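Local atomic coordinates of cAMP factor (Mobiluncus curtisii, PDB entry 6JLC), a protein that probably acts as a secreted pore-forming toxin that takes part in the co-haemolytic CAMP reaction on red blood cells. Residues 158-169 with 185-196. Residues are numbered along the deposited sequence; the frame is centred on the assembly and turned at random.
Sequences LNKAIWNTRVAR and LNKEITKAVRVW. With ACT (acetate ion), chain B.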
loop_
_atom_site.group_PDB
_atom_site.type_symbol
_atom_site.label_atom_id
_atom_site.label_comp_id
_atom_site.label_asym_id
_atom_site.label_seq_id
_atom_site.Cartn_x
_atom_site.Cartn_y
_atom_site.Cartn_z
ATOM N N LEU A 158 3.000 9.452 9.459
ATOM C CA LEU A 158 2.791 9.927 10.812
ATOM C C LEU A 158 1.958 8.901 11.590
ATOM O O LEU A 158 2.236 8.585 12.702
ATOM C CB LEU A 158 2.105 11.259 10.810
ATOM C CG LEU A 158 1.643 11.793 12.137
ATOM C CD1 LEU A 158 2.737 11.754 13.169
ATOM C CD2 LEU A 158 1.043 13.152 12.026
ATOM N N ASN A 159 0.943 8.380 10.945
ATOM C CA ASN A 159 0.103 7.380 11.572
ATOM C C ASN A 159 0.889 6.150 11.907
ATOM O O ASN A 159 0.713 5.575 12.925
ATOM C CB ASN A 159 -1.111 7.047 10.735
ATOM C CG ASN A 159 -2.276 6.578 11.575
ATOM O OD1 ASN A 159 -3.095 5.804 11.155
ATOM N ND2 ASN A 159 -2.325 7.051 12.755
ATOM N N LYS A 160 1.775 5.755 11.016
ATOM C CA LYS A 160 2.636 4.609 11.300
ATOM C C LYS A 160 3.502 4.855 12.531
ATOM O O LYS A 160 3.666 3.962 13.374
ATOM C CB LYS A 160 3.508 4.293 10.083
ATOM C CG LYS A 160 4.000 2.849 10.042
ATOM C CD LYS A 160 4.447 2.440 8.642
ATOM C CE LYS A 160 3.258 2.334 7.688
ATOM N NZ LYS A 160 3.603 2.786 6.311
ATOM N N ALA A 161 4.066 6.063 12.653
ATOM C CA ALA A 161 4.871 6.391 13.825
ATOM C C ALA A 161 4.030 6.381 15.098
ATOM O O ALA A 161 4.485 5.911 16.146
ATOM C CB ALA A 161 5.554 7.755 13.634
ATOM N N ILE A 162 2.789 6.883 15.024
ATOM C CA ILE A 162 1.909 6.841 16.188
ATOM C C ILE A 162 1.674 5.398 16.611
ATOM O O ILE A 162 1.801 5.041 17.789
ATOM C CB ILE A 162 0.576 7.556 15.881
ATOM C CG1 ILE A 162 0.815 9.059 15.662
ATOM C CG2 ILE A 162 -0.476 7.283 16.980
ATOM C CD1 ILE A 162 -0.398 9.793 15.094
ATOM N N TRP A 163 1.318 4.544 15.654
ATOM C CA TRP A 163 1.024 3.158 16.003
ATOM C C TRP A 163 2.279 2.434 16.466
ATOM O O TRP A 163 2.236 1.687 17.450
ATOM C CB TRP A 163 0.380 2.448 14.819
ATOM C CG TRP A 163 -1.068 2.720 14.760
ATOM C CD1 TRP A 163 -1.722 3.511 13.858
ATOM C CD2 TRP A 163 -2.062 2.231 15.668
ATOM N NE1 TRP A 163 -3.067 3.532 14.142
ATOM C CE2 TRP A 163 -3.302 2.753 15.248
ATOM C CE3 TRP A 163 -2.023 1.393 16.792
ATOM C CZ2 TRP A 163 -4.501 2.464 15.913
ATOM C CZ3 TRP A 163 -3.216 1.110 17.456
ATOM C CH2 TRP A 163 -4.434 1.644 17.010
ATOM N N ASN A 164 3.408 2.659 15.782
ATOM C CA ASN A 164 4.672 2.093 16.239
ATOM C C ASN A 164 4.960 2.490 17.675
ATOM O O ASN A 164 5.469 1.677 18.463
ATOM C CB ASN A 164 5.833 2.546 15.350
ATOM C CG ASN A 164 5.900 1.800 14.041
ATOM O OD1 ASN A 164 5.319 0.723 13.895
ATOM N ND2 ASN A 164 6.627 2.363 13.077
ATOM N N THR A 165 4.653 3.743 18.041
ATOM C CA THR A 165 4.956 4.200 19.397
ATOM C C THR A 165 4.012 3.567 20.404
ATOM O O THR A 165 4.431 3.204 21.509
ATOM C CB THR A 165 4.890 5.729 19.474
ATOM O OG1 THR A 165 5.762 6.287 18.486
ATOM C CG2 THR A 165 5.305 6.229 20.847
ATOM N N ARG A 166 2.738 3.421 20.038
ATOM C CA ARG A 166 1.785 2.750 20.920
ATOM C C ARG A 166 2.193 1.303 21.172
ATOM O O ARG A 166 2.192 0.835 22.315
ATOM C CB ARG A 166 0.386 2.807 20.310
ATOM C CG ARG A 166 -0.262 4.166 20.328
ATOM C CD ARG A 166 -1.483 4.157 19.432
ATOM N NE ARG A 166 -2.321 5.320 19.670
ATOM C CZ ARG A 166 -3.127 5.856 18.760
ATOM N NH1 ARG A 166 -3.220 5.322 17.546
ATOM N NH2 ARG A 166 -3.851 6.920 19.071
ATOM N N VAL A 167 2.534 0.576 20.104
ATOM C CA VAL A 167 2.934 -0.821 20.250
ATOM C C VAL A 167 4.146 -0.930 21.165
ATOM O O VAL A 167 4.150 -1.702 22.129
ATOM C CB VAL A 167 3.206 -1.449 18.873
ATOM C CG1 VAL A 167 4.032 -2.723 19.026
ATOM C CG2 VAL A 167 1.899 -1.740 18.158
ATOM N N ALA A 168 5.188 -0.141 20.885
ATOM C CA ALA A 168 6.386 -0.160 21.718
ATOM C C ALA A 168 6.103 0.310 23.138
ATOM O O ALA A 168 6.736 -0.169 24.090
ATOM C CB ALA A 168 7.482 0.701 21.086
ATOM N N ARG A 169 5.160 1.236 23.314
ATOM C CA ARG A 169 4.859 1.713 24.661
ATOM C C ARG A 169 4.295 0.594 25.528
ATOM O O ARG A 169 4.656 0.468 26.702
ATOM C CB ARG A 169 3.876 2.882 24.595
ATOM C CG ARG A 169 3.231 3.225 25.931
ATOM C CD ARG A 169 1.839 3.820 25.729
ATOM N NE ARG A 169 0.960 2.949 24.956
ATOM C CZ ARG A 169 -0.143 3.359 24.334
ATOM N NH1 ARG A 169 -0.510 4.634 24.383
ATOM N NH2 ARG A 169 -0.879 2.494 23.649
ATOM N N LEU A 185 4.662 9.918 28.116
ATOM C CA LEU A 185 4.726 9.453 26.733
ATOM C C LEU A 185 3.355 9.539 26.070
ATOM O O LEU A 185 3.240 9.955 24.910
ATOM C CB LEU A 185 5.263 8.019 26.681
ATOM C CG LEU A 185 5.309 7.377 25.290
ATOM C CD1 LEU A 185 6.144 8.225 24.328
ATOM C CD2 LEU A 185 5.809 5.931 25.339
ATOM N N ASN A 186 2.301 9.152 26.796
ATOM C CA ASN A 186 0.957 9.237 26.225
ATOM C C ASN A 186 0.611 10.671 25.837
ATOM O O ASN A 186 -0.027 10.904 24.807
ATOM C CB ASN A 186 -0.069 8.670 27.205
ATOM C CG ASN A 186 -0.349 7.206 26.957
ATOM O OD1 ASN A 186 0.367 6.551 26.205
ATOM N ND2 ASN A 186 -1.396 6.686 27.580
ATOM N N LYS A 187 1.027 11.648 26.648
ATOM C CA LYS A 187 0.792 13.047 26.300
ATOM C C LYS A 187 1.471 13.410 24.986
ATOM O O LYS A 187 0.908 14.148 24.166
ATOM C CB LYS A 187 1.281 13.957 27.428
ATOM C CG LYS A 187 0.469 13.833 28.713
ATOM C CD LYS A 187 1.219 14.436 29.897
ATOM C CE LYS A 187 0.268 14.879 30.996
ATOM N NZ LYS A 187 -0.762 13.845 31.294
ATOM N N GLU A 188 2.674 12.891 24.753
ATOM C CA GLU A 188 3.346 13.195 23.491
ATOM C C GLU A 188 2.682 12.474 22.325
ATOM O O GLU A 188 2.609 13.012 21.215
ATOM C CB GLU A 188 4.820 12.826 23.586
ATOM C CG GLU A 188 5.561 13.607 24.661
ATOM C CD GLU A 188 5.864 15.038 24.239
ATOM O OE1 GLU A 188 5.663 15.368 23.047
ATOM O OE2 GLU A 188 6.302 15.829 25.103
ATOM N N ILE A 189 2.207 11.249 22.553
ATOM C CA ILE A 189 1.434 10.553 21.526
ATOM C C ILE A 189 0.210 11.373 21.149
ATOM O O ILE A 189 -0.110 11.543 19.965
ATOM C CB ILE A 189 1.038 9.154 22.030
ATOM C CG1 ILE A 189 2.283 8.284 22.231
ATOM C CG2 ILE A 189 0.080 8.486 21.046
ATOM C CD1 ILE A 189 1.951 6.951 22.905
ATOM N N THR A 190 -0.483 11.914 22.158
ATOM C CA THR A 190 -1.674 12.712 21.886
ATOM C C THR A 190 -1.347 13.926 21.023
ATOM O O THR A 190 -2.116 14.277 20.122
ATOM C CB THR A 190 -2.320 13.141 23.203
ATOM O OG1 THR A 190 -2.904 11.995 23.840
ATOM C CG2 THR A 190 -3.407 14.190 22.946
ATOM N N LYS A 191 -0.215 14.580 21.278
ATOM C CA LYS A 191 0.181 15.708 20.441
ATOM C C LYS A 191 0.322 15.290 18.987
ATOM O O LYS A 191 -0.128 15.999 18.080
ATOM C CB LYS A 191 1.488 16.308 20.956
ATOM C CG LYS A 191 1.432 16.744 22.412
ATOM C CD LYS A 191 2.743 17.401 22.847
ATOM C CE LYS A 191 2.839 17.496 24.368
ATOM N NZ LYS A 191 4.151 18.048 24.821
ATOM N N ALA A 192 0.934 14.130 18.740
ATOM C CA ALA A 192 1.049 13.643 17.370
ATOM C C ALA A 192 -0.318 13.311 16.777
ATOM O O ALA A 192 -0.570 13.576 15.593
ATOM C CB ALA A 192 1.978 12.426 17.325
ATOM N N VAL A 193 -1.211 12.716 17.577
ATOM C CA VAL A 193 -2.543 12.391 17.079
ATOM C C VAL A 193 -3.241 13.652 16.584
ATOM O O VAL A 193 -3.912 13.638 15.543
ATOM C CB VAL A 193 -3.367 11.670 18.168
ATOM C CG1 VAL A 193 -4.864 11.605 17.799
ATOM C CG2 VAL A 193 -2.818 10.254 18.445
ATOM N N ARG A 194 -3.086 14.765 17.311
ATOM C CA ARG A 194 -3.778 15.997 16.930
ATOM C C ARG A 194 -3.294 16.498 15.574
ATOM O O ARG A 194 -4.099 16.838 14.696
ATOM C CB ARG A 194 -3.589 17.066 18.011
ATOM C CG ARG A 194 -4.353 16.738 19.272
ATOM C CD ARG A 194 -4.510 17.933 20.203
ATOM N NE ARG A 194 -5.198 17.527 21.425
ATOM C CZ ARG A 194 -6.508 17.302 21.516
ATOM N NH1 ARG A 194 -7.295 17.459 20.456
ATOM N NH2 ARG A 194 -7.036 16.924 22.673
ATOM N N VAL A 195 -1.972 16.507 15.376
ATOM C CA VAL A 195 -1.398 16.835 14.072
ATOM C C VAL A 195 -2.000 15.952 12.992
ATOM O O VAL A 195 -2.423 16.433 11.933
ATOM C CB VAL A 195 0.135 16.701 14.112
ATOM C CG1 VAL A 195 0.731 17.000 12.736
ATOM C CG2 VAL A 195 0.721 17.631 15.149
ATOM N N TRP A 196 -2.076 14.641 13.260
ATOM C CA TRP A 196 -2.595 13.705 12.269
ATOM C C TRP A 196 -4.044 14.015 11.900
ATOM O O TRP A 196 -4.450 13.833 10.746
ATOM C CB TRP A 196 -2.478 12.278 12.794
ATOM C CG TRP A 196 -2.984 11.242 11.849
ATOM C CD1 TRP A 196 -2.324 10.706 10.779
ATOM C CD2 TRP A 196 -4.265 10.612 11.886
ATOM N NE1 TRP A 196 -3.116 9.772 10.157
ATOM C CE2 TRP A 196 -4.312 9.697 10.821
ATOM C CE3 TRP A 196 -5.372 10.727 12.726
ATOM C CZ2 TRP A 196 -5.429 8.910 10.565
ATOM C CZ3 TRP A 196 -6.475 9.945 12.472
ATOM C CH2 TRP A 196 -6.497 9.048 11.404
HETATM C C ACT B . -2.814 7.221 22.549
HETATM O O ACT B . -2.323 6.057 22.438
HETATM O OXT ACT B . -3.582 7.820 21.759
HETATM C CH3 ACT B . -2.416 8.041 23.815
#
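The amide of N159 is stacked on one face of the W196 indole, the two planes 18° apart, with ND2 of N159 lying 3.8 Å above the ring and displaced toward its rim. The R166 guanidinium carries CG2 of I162 over one face and meets an acetate, probably from the crystallisation liquor, at its edge: NE and NH2 of R166 donate to different acetate oxygens, NH2 to OXT at 2.8 Å and nearly straight (172°). R169 adds a third bond to this anion. Its chain bends at chi3, which brings NH1 between the acetate O and N186; NH1 of R169 donates to OD1 of N186 at 2.8 Å, near the guanidinium plane, although the amide is turned well out of that plane. Next to the arginines, I162 fits as a knob among I189, A192, V193 and W196, its CG1 3.9 Å from CB of A192. I189 returns the fit among I162, T165, R166 and R169, while CD2 of L158 packs 3.7 Å from CB of W196. Helix 203-222 adds I210 and L213 against L158 and T165. Consecutive helices, briefly connected, with the N-to-C directions of 158-169 and 185-196 157° apart, form an antiparallel helical hairpin, packed here by interlocking knobs within the C-terminal three-helix bundle.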